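DNA replication and repair protein RecF (Caldanaerobacter subterraneus subsp. tengcongensis, PDB 5Z69) binds ATP, probably binds single-stranded DNA, and acts as an ATP-switched recombination mediator in the RecFOR pathway of DNA repair. Local coordinates at residues Ile308-Glu311 and Lys316-Leu319; Asn205-Lys210 and Leu303-Ile308; Tyr196-Ile201 and Glu248-Arg253; Lys238-His241 and Leu245-Glu248. All coordinates share one frame; numbering follows the deposited sequence. Where two conformers were deposited one is given.

Contact 1 (Ile308-Glu311 and Lys316-Leu319); sequences ILEE and KPVL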
loop_
_atom_site.group_PDB
_atom_site.type_symbol
_atom_site.label_atom_id
_atom_site.label_comp_id
_atom_site.label_asym_id
_atom_site.label_seq_id
_atom_site.Cartn_x
_atom_site.Cartn_y
_atom_site.Cartn_z
ATOM N N ILE A 308 15.265 0.779 -20.483
ATOM C CA ILE A 308 15.359 2.111 -19.898
ATOM C C ILE A 308 16.839 2.557 -19.769
ATOM O O ILE A 308 17.188 3.699 -20.067
ATOM C CB ILE A 308 14.636 2.148 -18.526
ATOM C CG1 ILE A 308 13.139 1.876 -18.728
ATOM C CG2 ILE A 308 14.830 3.500 -17.842
ATOM C CD1 ILE A 308 12.325 1.698 -17.435
ATOM N N LEU A 309 17.717 1.651 -19.354
ATOM C CA LEU A 309 19.132 2.011 -19.197
ATOM C C LEU A 309 19.738 2.469 -20.548
ATOM O O LEU A 309 20.396 3.519 -20.617
ATOM C CB LEU A 309 19.919 0.828 -18.580
ATOM C CG LEU A 309 21.467 0.853 -18.526
ATOM C CD1 LEU A 309 21.937 2.192 -18.108
ATOM C CD2 LEU A 309 22.027 -0.184 -17.534
ATOM N N GLU A 310 19.504 1.715 -21.618
ATOM C CA GLU A 310 20.020 2.108 -22.941
ATOM C C GLU A 310 19.515 3.468 -23.407
ATOM O O GLU A 310 20.279 4.302 -23.899
ATOM C CB GLU A 310 19.641 1.080 -23.993
ATOM C CG GLU A 310 20.208 -0.277 -23.744
ATOM C CD GLU A 310 20.008 -1.190 -24.931
ATOM O OE1 GLU A 310 18.936 -1.837 -24.990
ATOM O OE2 GLU A 310 20.908 -1.243 -25.800
ATOM N N GLU A 311 18.215 3.684 -23.244
ATOM C CA GLU A 311 17.587 4.921 -23.684
ATOM C C GLU A 311 18.064 6.112 -22.864
ATOM O O GLU A 311 18.344 7.171 -23.409
ATOM C CB GLU A 311 16.059 4.801 -23.605
ATOM C CG GLU A 311 15.374 4.759 -24.960
ATOM C CD GLU A 311 15.398 6.102 -25.679
ATOM O OE1 GLU A 311 15.524 7.145 -25.000
ATOM O OE2 GLU A 311 15.290 6.111 -26.926
ATOM N N LYS A 316 25.201 1.177 -24.827
ATOM C CA LYS A 316 24.759 -0.215 -24.806
ATOM C C LYS A 316 25.591 -1.016 -23.800
ATOM O O LYS A 316 26.830 -1.122 -23.939
ATOM C CB LYS A 316 24.859 -0.843 -26.198
ATOM C CG LYS A 316 24.399 -2.295 -26.263
ATOM C CD LYS A 316 24.450 -2.862 -27.694
ATOM C CE LYS A 316 23.404 -2.253 -28.596
ATOM N NZ LYS A 316 22.032 -2.682 -28.175
ATOM N N PRO A 317 24.921 -1.579 -22.787
ATOM C CA PRO A 317 25.616 -2.245 -21.678
ATOM C C PRO A 317 26.077 -3.642 -22.004
ATOM O O PRO A 317 25.668 -4.221 -23.016
ATOM C CB PRO A 317 24.550 -2.306 -20.587
ATOM C CG PRO A 317 23.274 -2.394 -21.348
ATOM C CD PRO A 317 23.466 -1.492 -22.537
ATOM N N VAL A 318 26.930 -4.173 -21.137
ATOM C CA VAL A 318 27.316 -5.565 -21.196
ATOM C C VAL A 318 26.257 -6.388 -20.467
ATOM O O VAL A 318 25.734 -5.955 -19.451
ATOM C CB VAL A 318 28.713 -5.785 -20.567
ATOM C CG1 VAL A 318 28.959 -7.263 -20.390
ATOM C CG2 VAL A 318 29.815 -5.114 -21.462
ATOM N N LEU A 319 25.953 -7.576 -20.970
ATOM C CA LEU A 319 24.915 -8.397 -20.366
ATOM C C LEU A 319 25.539 -9.551 -19.568
ATOM O O LEU A 319 26.408 -10.268 -20.073
ATOM C CB LEU A 319 23.948 -8.907 -21.462
ATOM C CG LEU A 319 22.783 -7.991 -21.861
ATOM C CD1 LEU A 319 23.111 -6.523 -21.802
ATOM C CD2 LEU A 319 22.219 -8.355 -23.229
#
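Glu310 and Lys316 are joined by a salt bridge across the short turn that leaves helix 291-313. Lys316 NZ donates to Glu310 OE2 at 3.0 Å and reaches the syn lone pair of that oxygen, on the side of the other carboxylate oxygen. The two side chains lie alongside each other and point the same way. Lys316 can bring its ammonium back to the glutamate because its chain is extended as far as CD and then bent at chi3 (-70°) and chi4 (-68°). Lys316 CG, placed by an anti chi1 (-179°), lies 3.7 Å from Glu310 OE2, so the acceptor is partly covered by methylenes. The ammonium has a second electron-rich neighbour, Phe343, in a cation-pi interaction. Here the chain passes from the end of a long helix into strand 318-321 of the mixed sheet, where it runs parallel to strands 122-125 and 345-349. In ABC-type ATPases such a helix-to-strand passage leads into the Walker B strand, and this one is consistent with that role. Pro317 supplies no backbone N-H donor; its ring is instead directed at the helix, with CD 3.7 Å from Glu310 CG and the two side chains nearly perpendicular. Leu309 CD2 comes near Pro317 CB more loosely, at 4.5 Å. Among the backbone groups, Lys316 is bonded to Met8, Val318 to Leu121 and Val123, and Leu319 to Gln344 and Phe346. On the helix side, the carbonyl oxygen of Leu309 is hydrogen-bonded to Thr313 OG1.

Contact 2 (Asn205-Lys210 and Leu303-Ile308); sequences NNYLEK and LSELEI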
loop_
_atom_site.group_PDB
_atom_site.type_symbol
_atom_site.label_atom_id
_atom_site.label_comp_id
_atom_site.label_asym_id
_atom_site.label_seq_id
_atom_site.Cartn_x
_atom_site.Cartn_y
_atom_site.Cartn_z
ATOM N N ASN A 205 8.868 8.158 -9.173
ATOM C CA ASN A 205 7.641 8.135 -9.976
ATOM C C ASN A 205 7.948 8.174 -11.463
ATOM O O ASN A 205 7.377 7.407 -12.247
ATOM C CB ASN A 205 6.728 9.306 -9.626
ATOM C CG ASN A 205 5.333 9.158 -10.237
ATOM O OD1 ASN A 205 4.563 8.285 -9.849
ATOM N ND2 ASN A 205 5.023 10.003 -11.205
ATOM N N ASN A 206 8.840 9.076 -11.859
ATOM C CA ASN A 206 9.267 9.144 -13.258
ATOM C C ASN A 206 9.757 7.786 -13.762
ATOM O O ASN A 206 9.432 7.374 -14.873
ATOM C CB ASN A 206 10.375 10.185 -13.453
ATOM C CG ASN A 206 9.951 11.594 -13.059
ATOM O OD1 ASN A 206 10.782 12.403 -12.640
ATOM N ND2 ASN A 206 8.661 11.894 -13.188
ATOM N N TYR A 207 10.540 7.094 -12.934
ATOM C CA TYR A 207 11.117 5.819 -13.355
ATOM C C TYR A 207 10.027 4.734 -13.396
ATOM O O TYR A 207 9.988 3.915 -14.317
ATOM C CB TYR A 207 12.271 5.375 -12.418
ATOM C CG TYR A 207 12.944 4.111 -12.896
ATOM C CD1 TYR A 207 14.092 4.168 -13.698
ATOM C CD2 TYR A 207 12.442 2.857 -12.564
ATOM C CE1 TYR A 207 14.703 3.010 -14.151
ATOM C CE2 TYR A 207 13.043 1.700 -13.012
ATOM C CZ TYR A 207 14.190 1.785 -13.805
ATOM O OH TYR A 207 14.795 0.638 -14.283
ATOM N N LEU A 208 9.171 4.720 -12.384
ATOM C CA LEU A 208 8.113 3.725 -12.316
ATOM C C LEU A 208 7.122 3.886 -13.496
ATOM O O LEU A 208 6.642 2.876 -14.032
ATOM C CB LEU A 208 7.410 3.800 -10.962
ATOM C CG LEU A 208 8.252 3.250 -9.809
ATOM C CD1 LEU A 208 7.571 3.565 -8.535
ATOM C CD2 LEU A 208 8.508 1.749 -9.888
ATOM N N GLU A 209 6.836 5.131 -13.881
ATOM C CA GLU A 209 6.101 5.422 -15.123
ATOM C C GLU A 209 6.736 4.729 -16.298
ATOM O O GLU A 209 6.075 3.998 -17.019
ATOM C CB GLU A 209 6.099 6.919 -15.436
ATOM C CG GLU A 209 5.061 7.774 -14.700
ATOM C CD GLU A 209 4.977 9.168 -15.302
ATOM O OE1 GLU A 209 5.178 10.155 -14.556
ATOM O OE2 GLU A 209 4.706 9.258 -16.524
ATOM N N LYS A 210 8.031 4.978 -16.504
ATOM C CA LYS A 210 8.751 4.329 -17.600
ATOM C C LYS A 210 8.773 2.822 -17.429
ATOM O O LYS A 210 8.615 2.085 -18.399
ATOM C CB LYS A 210 10.176 4.864 -17.695
ATOM C CG LYS A 210 10.227 6.299 -18.119
ATOM C CD LYS A 210 11.631 6.871 -18.005
ATOM C CE LYS A 210 11.688 8.270 -18.592
ATOM N NZ LYS A 210 12.920 8.983 -18.191
ATOM N N LEU A 303 14.112 -6.991 -18.509
ATOM C CA LEU A 303 14.110 -6.543 -19.896
ATOM C C LEU A 303 13.861 -5.038 -19.954
ATOM O O LEU A 303 14.461 -4.337 -20.759
ATOM C CB LEU A 303 13.055 -7.300 -20.716
ATOM C CG LEU A 303 13.408 -8.741 -21.096
ATOM C CD1 LEU A 303 12.262 -9.387 -21.863
ATOM C CD2 LEU A 303 14.697 -8.786 -21.915
ATOM N N SER A 304 13.006 -4.550 -19.065
ATOM C CA SER A 304 12.698 -3.124 -18.977
ATOM C C SER A 304 13.847 -2.305 -18.397
ATOM O O SER A 304 14.092 -1.164 -18.814
ATOM C CB SER A 304 11.444 -2.911 -18.134
ATOM O OG SER A 304 10.310 -3.373 -18.830
ATOM N N GLU A 305 14.536 -2.883 -17.422
ATOM C CA GLU A 305 15.712 -2.253 -16.841
ATOM C C GLU A 305 16.691 -1.972 -17.954
ATOM O O GLU A 305 17.180 -0.849 -18.124
ATOM C CB GLU A 305 16.340 -3.157 -15.774
ATOM C CG GLU A 305 17.579 -2.557 -15.106
ATOM C CD GLU A 305 18.319 -3.557 -14.238
ATOM O OE1 GLU A 305 17.660 -4.465 -13.676
ATOM O OE2 GLU A 305 19.568 -3.433 -14.124
ATOM N N LEU A 306 16.951 -3.007 -18.738
ATOM C CA LEU A 306 17.849 -2.911 -19.873
ATOM C C LEU A 306 17.415 -1.821 -20.856
ATOM O O LEU A 306 18.201 -0.956 -21.242
ATOM C CB LEU A 306 17.918 -4.268 -20.567
ATOM C CG LEU A 306 18.683 -4.321 -21.888
ATOM C CD1 LEU A 306 20.088 -3.767 -21.725
ATOM C CD2 LEU A 306 18.710 -5.758 -22.408
ATOM N N GLU A 307 16.155 -1.867 -21.260
ATOM C CA GLU A 307 15.637 -0.902 -22.215
ATOM C C GLU A 307 15.739 0.541 -21.703
ATOM O O GLU A 307 16.216 1.423 -22.408
ATOM C CB GLU A 307 14.181 -1.236 -22.551
ATOM C CG GLU A 307 13.501 -0.173 -23.377
ATOM C CD GLU A 307 12.116 -0.614 -23.816
ATOM O OE1 GLU A 307 11.126 0.007 -23.382
ATOM O OE2 GLU A 307 12.031 -1.600 -24.576
ATOM N N ILE A 308 15.265 0.779 -20.483
ATOM C CA ILE A 308 15.359 2.111 -19.898
ATOM C C ILE A 308 16.839 2.557 -19.769
ATOM O O ILE A 308 17.188 3.699 -20.067
ATOM C CB ILE A 308 14.636 2.148 -18.526
ATOM C CG1 ILE A 308 13.139 1.876 -18.728
ATOM C CG2 ILE A 308 14.830 3.500 -17.842
ATOM C CD1 ILE A 308 12.325 1.698 -17.435
HETATM O O HOH W 1 17.157 0.987 -15.926
#
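Tyr207 and Lys210 meet Ile308 where helix segments 205-210 and 303-308 pass with axes 11.3 Å apart at their closest and N-to-C directions 114° apart. That spacing is wide enough for a phenol ring and a branched side chain to fill it. Tyr207 has its CG anti to the backbone N (chi1 -176°), which sends the ring across the gap. Ile308 uses both branches. Its CG2 lies 3.7 Å from Tyr207 CE1, while CD1 sits over one face of the ring and also presses on the other helix, 3.8 Å from Lys210 CB. The phenol oxygen is linked to the second helix by water. One water, in the plane of the ring at its edge, lies 2.9 Å from Tyr207 OH and donates to Glu305 O, also at 2.9 Å. Only the start of the Lys210 side chain packs here, for the extended chain carries NZ away to a salt bridge with Glu312. Glu305 OE1 likewise turns to Tyr143 OH and Lys302 NZ. Helix 137-151 closes on the same Tyr207 through Leu144, Cys147 and Ile148, whereas Leu306, on the side away from helix 186-222, packs on Pro317 just before strand 318-321.

Contact 3 (Tyr196-Ile201 and Glu248-Arg253); sequences YGARII and EKLKNR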
loop_
_atom_site.group_PDB
_atom_site.type_symbol
_atom_site.label_atom_id
_atom_site.label_comp_id
_atom_site.label_asym_id
_atom_site.label_seq_id
_atom_site.Cartn_x
_atom_site.Cartn_y
_atom_site.Cartn_z
ATOM N N TYR A 196 14.281 16.572 0.549
ATOM C CA TYR A 196 14.994 15.530 -0.185
ATOM C C TYR A 196 14.071 14.366 -0.495
ATOM O O TYR A 196 14.141 13.787 -1.577
ATOM C CB TYR A 196 16.222 15.061 0.593
ATOM C CG TYR A 196 17.413 15.975 0.387
ATOM C CD1 TYR A 196 18.433 15.631 -0.483
ATOM C CD2 TYR A 196 17.493 17.199 1.041
ATOM C CE1 TYR A 196 19.515 16.469 -0.678
ATOM C CE2 TYR A 196 18.559 18.038 0.858
ATOM C CZ TYR A 196 19.573 17.669 -0.003
ATOM O OH TYR A 196 20.636 18.517 -0.187
ATOM N N GLY A 197 13.182 14.043 0.441
ATOM C CA GLY A 197 12.191 13.005 0.210
ATOM C C GLY A 197 11.293 13.296 -0.981
ATOM O O GLY A 197 10.948 12.403 -1.759
ATOM N N ALA A 198 10.913 14.556 -1.137
ATOM C CA ALA A 198 10.051 14.936 -2.250
ATOM C C ALA A 198 10.781 14.779 -3.595
ATOM O O ALA A 198 10.227 14.259 -4.574
ATOM C CB ALA A 198 9.540 16.390 -2.069
ATOM N N ARG A 199 12.020 15.236 -3.662
ATOM C CA ARG A 199 12.788 15.043 -4.899
ATOM C C ARG A 199 12.910 13.564 -5.272
ATOM O O ARG A 199 12.781 13.188 -6.434
ATOM C CB ARG A 199 14.157 15.668 -4.763
ATOM C CG ARG A 199 14.105 17.163 -4.825
ATOM C CD ARG A 199 15.409 17.700 -5.352
ATOM N NE ARG A 199 16.470 17.553 -4.371
ATOM C CZ ARG A 199 16.747 18.467 -3.453
ATOM N NH1 ARG A 199 16.027 19.579 -3.402
ATOM N NH2 ARG A 199 17.739 18.274 -2.591
ATOM N N ILE A 200 13.111 12.726 -4.268
ATOM C CA ILE A 200 13.275 11.294 -4.477
ATOM C C ILE A 200 11.966 10.652 -4.955
ATOM O O ILE A 200 11.960 9.851 -5.896
ATOM C CB ILE A 200 13.783 10.645 -3.175
ATOM C CG1 ILE A 200 15.307 10.850 -3.055
ATOM C CG2 ILE A 200 13.432 9.159 -3.100
ATOM C CD1 ILE A 200 15.808 10.786 -1.619
ATOM N N ILE A 201 10.858 11.009 -4.311
ATOM C CA ILE A 201 9.556 10.502 -4.737
ATOM C C ILE A 201 9.298 10.883 -6.188
ATOM O O ILE A 201 8.883 10.050 -6.997
ATOM C CB ILE A 201 8.425 11.039 -3.833
ATOM C CG1 ILE A 201 8.440 10.284 -2.507
ATOM C CG2 ILE A 201 7.057 10.917 -4.526
ATOM C CD1 ILE A 201 7.767 11.024 -1.372
ATOM N N GLU A 248 5.106 19.355 1.627
ATOM C CA GLU A 248 4.251 19.723 2.752
ATOM C C GLU A 248 3.644 18.495 3.423
ATOM O O GLU A 248 3.606 18.412 4.645
ATOM C CB GLU A 248 3.143 20.677 2.301
ATOM C CG GLU A 248 3.214 22.049 2.954
ATOM C CD GLU A 248 3.349 21.978 4.465
ATOM O OE1 GLU A 248 4.485 22.106 4.972
ATOM O OE2 GLU A 248 2.319 21.797 5.148
ATOM N N LYS A 249 3.182 17.541 2.622
ATOM C CA LYS A 249 2.612 16.321 3.178
ATOM C C LYS A 249 3.641 15.534 3.995
ATOM O O LYS A 249 3.340 15.091 5.109
ATOM C CB LYS A 249 2.018 15.452 2.062
ATOM C CG LYS A 249 0.792 16.104 1.384
ATOM C CD LYS A 249 -0.024 15.129 0.526
ATOM C CE LYS A 249 -1.233 14.563 1.288
ATOM N NZ LYS A 249 -1.396 13.071 1.092
ATOM N N LEU A 250 4.856 15.395 3.457
ATOM C CA LEU A 250 5.934 14.677 4.131
ATOM C C LEU A 250 6.278 15.343 5.446
ATOM O O LEU A 250 6.449 14.674 6.462
ATOM C CB LEU A 250 7.199 14.598 3.244
ATOM C CG LEU A 250 7.157 13.693 2.007
ATOM C CD1 LEU A 250 8.488 13.761 1.224
ATOM C CD2 LEU A 250 6.827 12.252 2.389
ATOM N N LYS A 251 6.396 16.667 5.411
ATOM C CA LYS A 251 6.665 17.450 6.603
ATOM C C LYS A 251 5.514 17.317 7.644
ATOM O O LYS A 251 5.760 17.189 8.844
ATOM C CB LYS A 251 6.886 18.911 6.209
ATOM C CG LYS A 251 7.078 19.875 7.369
ATOM C CD LYS A 251 8.469 19.776 7.954
ATOM C CE LYS A 251 8.635 20.708 9.151
ATOM N NZ LYS A 251 7.965 20.185 10.375
ATOM N N ASN A 252 4.265 17.336 7.190
ATOM C CA ASN A 252 3.139 17.168 8.125
ATOM C C ASN A 252 3.169 15.792 8.785
ATOM O O ASN A 252 2.956 15.642 9.990
ATOM C CB ASN A 252 1.796 17.354 7.417
ATOM C CG ASN A 252 1.603 18.763 6.880
ATOM O OD1 ASN A 252 0.799 18.983 5.974
ATOM N ND2 ASN A 252 2.351 19.720 7.427
ATOM N N ARG A 253 3.439 14.782 7.970
ATOM C CA ARG A 253 3.515 13.425 8.452
ATOM C C ARG A 253 4.658 13.222 9.441
ATOM O O ARG A 253 4.476 12.513 10.418
ATOM C CB ARG A 253 3.622 12.474 7.263
ATOM C CG ARG A 253 2.372 12.507 6.427
ATOM C CD ARG A 253 2.475 11.748 5.125
ATOM N NE ARG A 253 1.145 11.628 4.542
ATOM C CZ ARG A 253 0.653 10.518 4.009
ATOM N NH1 ARG A 253 1.401 9.423 3.952
ATOM N NH2 ARG A 253 -0.584 10.512 3.522
#
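Leu250 meets Gly197, Ala198 and Ile201 in a helix-helix packing, helix 243-256 against helix 186-222. The segment axes come within 9.7 Å at 130° between N-to-C directions, and the site lies about 24 Å from the centre of the chain, in the helical part that stands off the ATPase core. Along the second helix, Glu248 comes first; it lies beyond the packed face, and its OE2 accepts from Asn252 ND2 at 3.1 Å, met 39° out of the carboxylate plane. Leu250 is the residue that packs against the other helix, its CG anti to the carbonyl carbon (chi1 -71°) so that CD1 reaches the backbone there. Gly197 has no CB, so CD1 settles directly on the main chain, 3.6 Å from Gly197 C and 3.5 Å from Ala198 N. The close approach is therefore methyl to main chain. Ile201 and Leu250 then meet tip to tip, their CD1 atoms 3.8 Å apart, while Ala198 CB is a looser neighbour. Asn252, one turn after Glu248, is held by that residue through the backbone too. Arg253 turns to the dimer partner, packing on Leu232 of the second subunit, while its NH1 makes a weak hydrogen bond to Ser234 O of its own chain.

Contact 4 (Lys238-His241 and Leu245-Glu248); sequences KEVH and LIRE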
loop_
_atom_site.group_PDB
_atom_site.type_symbol
_atom_site.label_atom_id
_atom_site.label_comp_id
_atom_site.label_asym_id
_atom_site.label_seq_id
_atom_site.Cartn_x
_atom_site.Cartn_y
_atom_site.Cartn_z
ATOM N N LYS A 238 -1.667 9.821 -4.679
ATOM C CA LYS A 238 -1.993 8.774 -5.667
ATOM C C LYS A 238 -1.531 9.146 -7.080
ATOM O O LYS A 238 -1.364 8.268 -7.927
ATOM C CB LYS A 238 -3.498 8.461 -5.668
ATOM C CG LYS A 238 -3.821 6.955 -5.718
ATOM C CD LYS A 238 -5.107 6.664 -6.479
ATOM C CE LYS A 238 -6.248 7.539 -5.990
ATOM N NZ LYS A 238 -7.468 7.420 -6.854
ATOM N N GLU A 239 -1.329 10.446 -7.309
ATOM C CA GLU A 239 -0.800 10.977 -8.568
ATOM C C GLU A 239 0.223 12.112 -8.309
ATOM O O GLU A 239 -0.185 13.223 -8.006
ATOM C CB GLU A 239 -1.967 11.475 -9.431
ATOM N N VAL A 240 1.531 11.852 -8.440
ATOM C CA VAL A 240 2.549 12.746 -7.874
ATOM C C VAL A 240 3.139 13.719 -8.923
ATOM O O VAL A 240 3.630 13.300 -9.971
ATOM C CB VAL A 240 3.695 11.883 -7.130
ATOM C CG1 VAL A 240 3.151 10.539 -6.480
ATOM C CG2 VAL A 240 4.911 11.606 -7.990
ATOM N N HIS A 241 3.026 15.031 -8.710
ATOM C CA HIS A 241 3.745 15.963 -9.599
ATOM C C HIS A 241 4.175 17.272 -8.939
ATOM O O HIS A 241 5.348 17.637 -9.017
ATOM C CB HIS A 241 2.934 16.287 -10.863
ATOM C CG HIS A 241 1.507 15.840 -10.816
ATOM N ND1 HIS A 241 0.708 16.022 -9.709
ATOM C CD2 HIS A 241 0.726 15.246 -11.749
ATOM C CE1 HIS A 241 -0.500 15.549 -9.955
ATOM N NE2 HIS A 241 -0.517 15.075 -11.188
ATOM N N LEU A 245 3.580 20.252 -2.957
ATOM C CA LEU A 245 2.540 19.535 -2.223
ATOM C C LEU A 245 3.131 18.350 -1.463
ATOM O O LEU A 245 2.830 18.147 -0.282
ATOM C CB LEU A 245 1.447 19.068 -3.190
ATOM C CG LEU A 245 0.162 18.433 -2.653
ATOM C CD1 LEU A 245 -0.610 19.402 -1.777
ATOM C CD2 LEU A 245 -0.700 17.981 -3.822
ATOM N N ILE A 246 3.990 17.586 -2.136
ATOM C CA ILE A 246 4.604 16.402 -1.539
ATOM C C ILE A 246 5.482 16.781 -0.360
ATOM O O ILE A 246 5.473 16.124 0.679
ATOM C CB ILE A 246 5.436 15.624 -2.563
ATOM C CG1 ILE A 246 4.528 15.076 -3.669
ATOM C CG2 ILE A 246 6.185 14.490 -1.879
ATOM C CD1 ILE A 246 5.267 14.842 -4.983
ATOM N N ARG A 247 6.238 17.855 -0.519
ATOM C CA ARG A 247 7.054 18.365 0.569
ATOM C C ARG A 247 6.208 18.641 1.813
ATOM O O ARG A 247 6.549 18.227 2.918
ATOM C CB ARG A 247 7.752 19.633 0.123
ATOM C CG ARG A 247 8.968 19.995 0.918
ATOM C CD ARG A 247 9.843 20.931 0.103
ATOM N NE ARG A 247 10.788 21.644 0.952
ATOM C CZ ARG A 247 11.743 22.448 0.493
ATOM N NH1 ARG A 247 12.564 23.057 1.339
ATOM N NH2 ARG A 247 11.878 22.639 -0.812
ATOM N N GLU A 248 5.106 19.355 1.627
ATOM C CA GLU A 248 4.251 19.723 2.752
ATOM C C GLU A 248 3.644 18.495 3.423
ATOM O O GLU A 248 3.606 18.412 4.645
ATOM C CB GLU A 248 3.143 20.677 2.301
ATOM C CG GLU A 248 3.214 22.049 2.954
ATOM C CD GLU A 248 3.349 21.978 4.465
ATOM O OE1 GLU A 248 4.485 22.106 4.972
ATOM O OE2 GLU A 248 2.319 21.797 5.148
#
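Ile246 holds CG1 anti to its carbonyl carbon (chi1 -64°) and continues outward at a chi2 of 155°, which carries CD1 off the helix and up to Val240. The methyl stops 4.0 Å from Val240 CB, the closest approach of the two side chains. Val240 has a chi1 of -32°, well away from a staggered value, with CG1 beside the backbone N. Ile246 CD1 also lies 4.4 Å from His241 N, so the methyl sits against the main chain where Val240 passes to His241. No hydrogen bond crosses between the segments; the contact is apolar and small, burying 80 Å² in all. The irregular segment 238-241, in the loop between strand 227-232 and helix 243-256, thus packs on the first turns of the helix it leads into. Helix 186-222 packs on both partners, with Ile201 touching Val240 and Ile246 alike, Asn205 adding to the side of Val240 and Ala198 to that of Ile246. From the preceding loop, Asn233 packs on Val240 and Ala235 on Ile246. His241 turns its CB away from the helix, and Glu239 C lies 3.9 Å above one face of the His241 ring, offset toward the rim. On the helix, Arg247 NH1 forms a salt bridge with Glu195 OE1, and Leu245 packs on Gln268 of the second subunit.

Three helices link the four contacts in series. Contacts 1 and 2 share Ile308 on helix 291-313, with centres 11 Å apart, and Pro317 CG touches Leu306 CD1 at 3.5 Å. Helix 186-222 then leads from contact 2 to contact 3, whose centres are 23 Å apart. Contacts 3 and 4 share Glu248 on helix 243-256; they are closer, 8 Å between centres, and meet where Ile201 CD1 lies 3.8 Å from Ile246 CG2. Both touch the second subunit. Contact 4 also reaches back to contact 2 through Val240 and Asn205. None lies at the annotated ATP site, but strand 318-321 of contact 1 belongs to the same sheet as strand 32-36, which precedes the P-loop.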